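Local structure of trichothecene 15-O-acetyltransferase TRI3 (3FOT) at residues Leu59-Pro64 against Ile172-Thr177; Arg266-Gln271 against Ala496-Ala501. The protein transfers an acetyl group to the 15-hydroxyl of trichothecene intermediates, a step in the biosynthesis of mycotoxins such as T-2 toxin. All blocks are in the same frame, centred on the assembly; numbering follows the deposited sequence.

The two contacts lie in different parts of one chain, their centres about 41 Å apart and their nearest atoms about 20 Å apart. They share no strand or helix. Contact 1 is at the end of strand 53-61 in the six-stranded mixed sheet, beside the loop that leads into strand 177-184. Contact 2 joins the loop after helix 246-264 to the loop before the C-terminal helix 500-516. Each is partly buried and away from the annotated substrate site. Contact 1 is mostly polar, with side-chain amides and a guanidinium bonded to backbone carbonyls. Contact 2 has two hydrogen bonds next to an apolar patch of methionine, tyrosine and phenylalanine.

Contact 1: Leu59-Pro64 against Ile172-Thr177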
loop_
_atom_site.group_PDB
_atom_site.type_symbol
_atom_site.label_atom_id
_atom_site.label_comp_id
_atom_site.label_asym_id
_atom_site.label_seq_id
_atom_site.Cartn_x
_atom_site.Cartn_y
_atom_site.Cartn_z
ATOM N N LEU A 59 -0.432 9.294 16.995
ATOM C CA LEU A 59 -1.304 8.883 18.084
ATOM C C LEU A 59 -1.264 9.968 19.156
ATOM O O LEU A 59 -0.302 10.749 19.245
ATOM C CB LEU A 59 -0.845 7.551 18.679
ATOM C CG LEU A 59 -0.514 6.351 17.773
ATOM C CD1 LEU A 59 -0.094 5.178 18.651
ATOM C CD2 LEU A 59 -1.674 5.946 16.907
ATOM N N ARG A 60 -2.314 10.031 19.955
ATOM C CA ARG A 60 -2.338 10.960 21.083
ATOM C C ARG A 60 -2.583 10.168 22.369
ATOM O O ARG A 60 -3.441 9.294 22.412
ATOM C CB ARG A 60 -3.427 12.007 20.892
ATOM C CG ARG A 60 -3.427 13.064 21.977
ATOM C CD ARG A 60 -4.285 14.298 21.643
ATOM N NE ARG A 60 -4.044 14.851 20.300
ATOM C CZ ARG A 60 -3.078 15.710 19.968
ATOM N NH1 ARG A 60 -2.213 16.162 20.870
ATOM N NH2 ARG A 60 -2.985 16.140 18.714
ATOM N N ASN A 61 -1.844 10.504 23.418
ATOM C CA ASN A 61 -2.043 9.909 24.713
ATOM C C ASN A 61 -3.356 10.413 25.325
ATOM O O ASN A 61 -3.448 11.577 25.749
ATOM C CB ASN A 61 -0.866 10.212 25.644
ATOM C CG ASN A 61 -1.083 9.641 27.044
ATOM O OD1 ASN A 61 -2.048 8.907 27.271
ATOM N ND2 ASN A 61 -0.163 9.930 27.963
ATOM N N ILE A 62 -4.377 9.565 25.320
ATOM C CA ILE A 62 -5.666 9.937 25.919
ATOM C C ILE A 62 -5.994 9.063 27.119
ATOM O O ILE A 62 -7.139 8.991 27.578
ATOM C CB ILE A 62 -6.831 9.925 24.905
ATOM C CG1 ILE A 62 -6.984 8.545 24.235
ATOM C CG2 ILE A 62 -6.645 11.045 23.894
ATOM C CD1 ILE A 62 -8.391 8.311 23.656
ATOM N N ALA A 63 -4.969 8.394 27.626
ATOM C CA ALA A 63 -5.133 7.424 28.678
ATOM C C ALA A 63 -5.584 8.054 30.009
ATOM O O ALA A 63 -5.395 9.269 30.224
ATOM C CB ALA A 63 -3.833 6.664 28.869
ATOM N N PRO A 64 -6.151 7.217 30.903
ATOM C CA PRO A 64 -6.427 7.672 32.267
ATOM C C PRO A 64 -5.117 8.194 32.845
ATOM O O PRO A 64 -4.046 7.680 32.504
ATOM C CB PRO A 64 -6.840 6.394 33.007
ATOM C CG PRO A 64 -7.241 5.399 31.959
ATOM C CD PRO A 64 -6.493 5.799 30.687
ATOM N N ILE A 172 5.116 10.015 29.123
ATOM C CA ILE A 172 4.550 10.715 27.983
ATOM C C ILE A 172 3.346 11.499 28.521
ATOM O O ILE A 172 2.432 10.914 29.071
ATOM C CB ILE A 172 4.183 9.741 26.853
ATOM C CG1 ILE A 172 5.478 9.137 26.241
ATOM C CG2 ILE A 172 3.359 10.469 25.771
ATOM C CD1 ILE A 172 5.234 7.817 25.590
ATOM N N PRO A 173 3.396 12.836 28.431
ATOM C CA PRO A 173 2.353 13.643 29.041
ATOM C C PRO A 173 0.955 13.329 28.493
ATOM O O PRO A 173 0.823 12.877 27.346
ATOM C CB PRO A 173 2.763 15.064 28.680
ATOM C CG PRO A 173 4.254 15.007 28.520
ATOM C CD PRO A 173 4.466 13.662 27.840
ATOM N N GLN A 174 -0.068 13.594 29.300
ATOM C CA GLN A 174 -1.448 13.558 28.838
ATOM C C GLN A 174 -1.553 14.441 27.606
ATOM O O GLN A 174 -0.995 15.543 27.600
ATOM C CB GLN A 174 -2.386 14.111 29.921
ATOM C CG GLN A 174 -2.863 13.056 30.894
ATOM C CD GLN A 174 -3.662 11.986 30.171
ATOM O OE1 GLN A 174 -4.564 12.296 29.383
ATOM N NE2 GLN A 174 -3.310 10.735 30.394
ATOM N N ASP A 175 -2.223 13.926 26.573
ATOM C CA ASP A 175 -2.439 14.596 25.277
ATOM C C ASP A 175 -1.220 14.866 24.412
ATOM O O ASP A 175 -1.332 15.512 23.377
ATOM C CB ASP A 175 -3.311 15.840 25.438
ATOM C CG ASP A 175 -4.633 15.495 26.073
ATOM O OD1 ASP A 175 -5.341 14.604 25.528
ATOM O OD2 ASP A 175 -4.929 16.046 27.153
ATOM N N ALA A 176 -0.071 14.332 24.821
ATOM C CA ALA A 176 1.115 14.366 23.981
ATOM C C ALA A 176 0.951 13.362 22.837
ATOM O O ALA A 176 0.211 12.385 22.951
ATOM C CB ALA A 176 2.336 14.020 24.784
ATOM N N THR A 177 1.651 13.649 21.746
ATOM C CA THR A 177 1.649 12.829 20.538
ATOM C C THR A 177 2.720 11.755 20.660
ATOM O O THR A 177 3.830 12.016 21.140
ATOM C CB THR A 177 1.953 13.765 19.345
ATOM O OG1 THR A 177 0.803 14.608 19.157
ATOM C CG2 THR A 177 2.265 13.013 18.066
HETATM O O HOH W 1 -1.159 9.062 31.133
#
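Asn61 turns its side chain toward the start of the Pro173-Ala176 turn, where ND2 meets the carbonyls of Ile172 and Pro173. Its CG is anti to the backbone N (chi1 178°). ND2 makes two weak hydrogen bonds, to Ile172 O at 3.0 Å and to Pro173 O at 3.2 Å. The carbonyl end of the amide turns back on its own segment. Asn61 OD1 accepts from Ala63 N at 3.0 Å and closes an Asx turn, which fixes the rotation of the amide. The turn opposite is a type II beta turn, closed by the bond from Ala176 N to Pro173 O.

Gln174 leaves the turn away from the other segment and bends back at chi2 (-62°). Its side chain crosses that of Asn61 at about a right angle, with the amide planes 59° apart. Gln174 NE2 donates weakly to Ala63 O at 2.6 Å. A water accepts from Gln174 NE2 and, weakly, from Asn61 ND2, linking the two amides.

Arg60 reaches the Asp175 carbonyl of the turn. Asp175 O sits at the edge of its guanidinium, near the plane, and accepts from NH1 at 2.7 Å. The charged groups of the two do not meet: Arg60 NE and Asp175 OD1 are 5.4 Å from each other. NE instead forms a salt bridge with Glu463.

Between these side chains the backbones pair. Asn61 N donates to Ala176 O at 2.8 Å, and Asp175 N donates to Asn61 O. Arg60 and Thr177 form an antiparallel non-hydrogen-bonded pair, where strand 177-184 begins.

The contact thus continues the pairing of strands 53-61 and 177-184 into the turn. Leu59 packs on Ile180 of strand 177-184 and on Val462 of strand 457-469. That strand flanks 53-61 on its other side and also meets Ile62 and Ala63.

Contact 2: Arg266-Gln271 against Ala496-Ala501; sequences RGMKFQ and ANYTEA. With SO4 (sulfate ion), chain I.
Met268 runs extended as far as SD, with CG anti to the backbone N and SD anti to CA (chi2 172°), and this carries the sulfur to the ring of Tyr498. The two side chains meet in a Met-aromatic contact. SD is 3.7 Å from Tyr498 CE1; the line from SD to the ring centre runs 62° off the ring normal, an oblique approach. Leu318 and His321 of helix 306-321 also touch Met268. The phenol end of Tyr498 reaches Phe270, whose CB is 3.6 Å from both CZ and OH of Tyr498. The hydroxyl is hydrogen-bonded to Pro474 O.

Asn497 and Phe270 lie side by side and point the same way, with amide and ring planes 75° apart. Asn497 also grips Gln271 by two bonds. Gln271 N donates to Asn497 O at 3.0 Å. Asn497 ND2 returns a nearly straight bond to Gln271 O at 2.8 Å, and also donates to Gly273 O. The loop after helix 246-264 is thereby tied to the residues before helix 500-516.

Thr499 is the N-cap of that helix. A sulfate ion, probably from the crystallisation liquor, sits at the same helix start, where its O3 accepts from Glu500 N at 2.7 Å.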
loop_
_atom_site.group_PDB
_atom_site.type_symbol
_atom_site.label_atom_id
_atom_site.label_comp_id
_atom_site.label_asym_id
_atom_site.label_seq_id
_atom_site.Cartn_x
_atom_site.Cartn_y
_atom_site.Cartn_z
ATOM N N ARG A 266 2.549 9.452 -24.845
ATOM C CA ARG A 266 2.676 10.859 -24.511
ATOM C C ARG A 266 2.011 11.096 -23.160
ATOM O O ARG A 266 1.075 10.390 -22.777
ATOM C CB ARG A 266 2.038 11.732 -25.604
ATOM N N GLY A 267 2.498 12.083 -22.422
ATOM C CA GLY A 267 1.936 12.360 -21.111
ATOM C C GLY A 267 2.569 13.558 -20.440
ATOM O O GLY A 267 3.067 14.477 -21.115
ATOM N N MET A 268 2.562 13.542 -19.107
ATOM C CA MET A 268 3.233 14.577 -18.339
ATOM C C MET A 268 4.748 14.536 -18.508
ATOM O O MET A 268 5.379 13.500 -18.334
ATOM C CB MET A 268 2.895 14.445 -16.870
ATOM C CG MET A 268 3.564 15.482 -16.019
ATOM S SD MET A 268 2.944 15.402 -14.343
ATOM C CE MET A 268 1.260 16.055 -14.579
ATOM N N LYS A 269 5.331 15.681 -18.831
ATOM C CA LYS A 269 6.786 15.748 -18.951
ATOM C C LYS A 269 7.464 15.568 -17.595
ATOM O O LYS A 269 6.962 16.044 -16.575
ATOM C CB LYS A 269 7.199 17.078 -19.577
ATOM C CG LYS A 269 6.869 17.162 -21.044
ATOM C CD LYS A 269 7.273 18.500 -21.647
ATOM C CE LYS A 269 6.681 18.669 -23.047
ATOM N NZ LYS A 269 6.927 17.464 -23.897
ATOM N N PHE A 270 8.609 14.889 -17.599
ATOM C CA PHE A 270 9.441 14.748 -16.411
ATOM C C PHE A 270 10.905 14.897 -16.785
ATOM O O PHE A 270 11.275 14.791 -17.958
ATOM C CB PHE A 270 9.189 13.425 -15.672
ATOM C CG PHE A 270 9.658 12.206 -16.412
ATOM C CD1 PHE A 270 10.980 11.764 -16.288
ATOM C CD2 PHE A 270 8.766 11.470 -17.192
ATOM C CE1 PHE A 270 11.418 10.628 -16.977
ATOM C CE2 PHE A 270 9.184 10.339 -17.884
ATOM C CZ PHE A 270 10.512 9.913 -17.781
ATOM N N GLN A 271 11.734 15.157 -15.787
ATOM C CA GLN A 271 13.162 15.301 -16.032
ATOM C C GLN A 271 13.801 13.969 -15.706
ATOM O O GLN A 271 13.504 13.394 -14.676
ATOM C CB GLN A 271 13.745 16.444 -15.191
ATOM C CG GLN A 271 12.941 17.727 -15.416
ATOM C CD GLN A 271 13.550 18.944 -14.804
ATOM O OE1 GLN A 271 13.102 19.421 -13.755
ATOM N NE2 GLN A 271 14.570 19.481 -15.459
ATOM N N ALA A 496 14.202 13.446 -8.499
ATOM C CA ALA A 496 14.986 13.643 -9.715
ATOM C C ALA A 496 14.089 14.093 -10.869
ATOM O O ALA A 496 14.550 14.779 -11.793
ATOM C CB ALA A 496 15.685 12.372 -10.090
ATOM N N ASN A 497 12.815 13.700 -10.808
ATOM C CA ASN A 497 11.930 13.784 -11.978
ATOM C C ASN A 497 10.985 14.986 -11.972
ATOM O O ASN A 497 10.536 15.440 -13.044
ATOM C CB ASN A 497 11.136 12.482 -12.139
ATOM C CG ASN A 497 12.018 11.250 -12.140
ATOM O OD1 ASN A 497 11.724 10.281 -11.446
ATOM N ND2 ASN A 497 13.123 11.284 -12.908
ATOM N N TYR A 498 10.672 15.477 -10.774
ATOM C CA TYR A 498 9.799 16.625 -10.600
ATOM C C TYR A 498 10.297 17.516 -9.475
ATOM O O TYR A 498 10.983 17.068 -8.565
ATOM C CB TYR A 498 8.379 16.171 -10.226
ATOM C CG TYR A 498 7.786 15.229 -11.218
ATOM C CD1 TYR A 498 7.031 15.709 -12.304
ATOM C CD2 TYR A 498 7.970 13.860 -11.085
ATOM C CE1 TYR A 498 6.476 14.833 -13.226
ATOM C CE2 TYR A 498 7.414 12.973 -12.006
ATOM C CZ TYR A 498 6.673 13.464 -13.067
ATOM O OH TYR A 498 6.133 12.592 -13.987
ATOM N N THR A 499 9.914 18.780 -9.538
ATOM C CA THR A 499 10.101 19.664 -8.393
ATOM C C THR A 499 8.914 19.503 -7.446
ATOM O O THR A 499 7.826 19.094 -7.869
ATOM C CB THR A 499 10.220 21.145 -8.808
ATOM O OG1 THR A 499 8.979 21.597 -9.358
ATOM C CG2 THR A 499 11.330 21.326 -9.853
ATOM N N GLU A 500 9.121 19.815 -6.174
ATOM C CA GLU A 500 8.014 19.772 -5.216
ATOM C C GLU A 500 6.915 20.751 -5.634
ATOM O O GLU A 500 5.721 20.443 -5.515
ATOM C CB GLU A 500 8.504 20.040 -3.788
ATOM C CG GLU A 500 7.452 19.787 -2.704
ATOM C CD GLU A 500 7.871 20.279 -1.333
ATOM O OE1 GLU A 500 8.854 21.053 -1.221
ATOM O OE2 GLU A 500 7.203 19.897 -0.362
ATOM N N ALA A 501 7.317 21.926 -6.123
ATOM C CA ALA A 501 6.355 22.938 -6.550
ATOM C C ALA A 501 5.430 22.453 -7.652
ATOM O O ALA A 501 4.224 22.704 -7.601
ATOM C CB ALA A 501 7.060 24.199 -6.999
HETATM S S SO4 I . 12.781 20.872 -5.596
HETATM O O1 SO4 I . 12.369 22.257 -5.816
HETATM O O2 SO4 I . 13.729 20.805 -4.476
HETATM O O3 SO4 I . 11.607 20.074 -5.263
HETATM O O4 SO4 I . 13.404 20.399 -6.833
#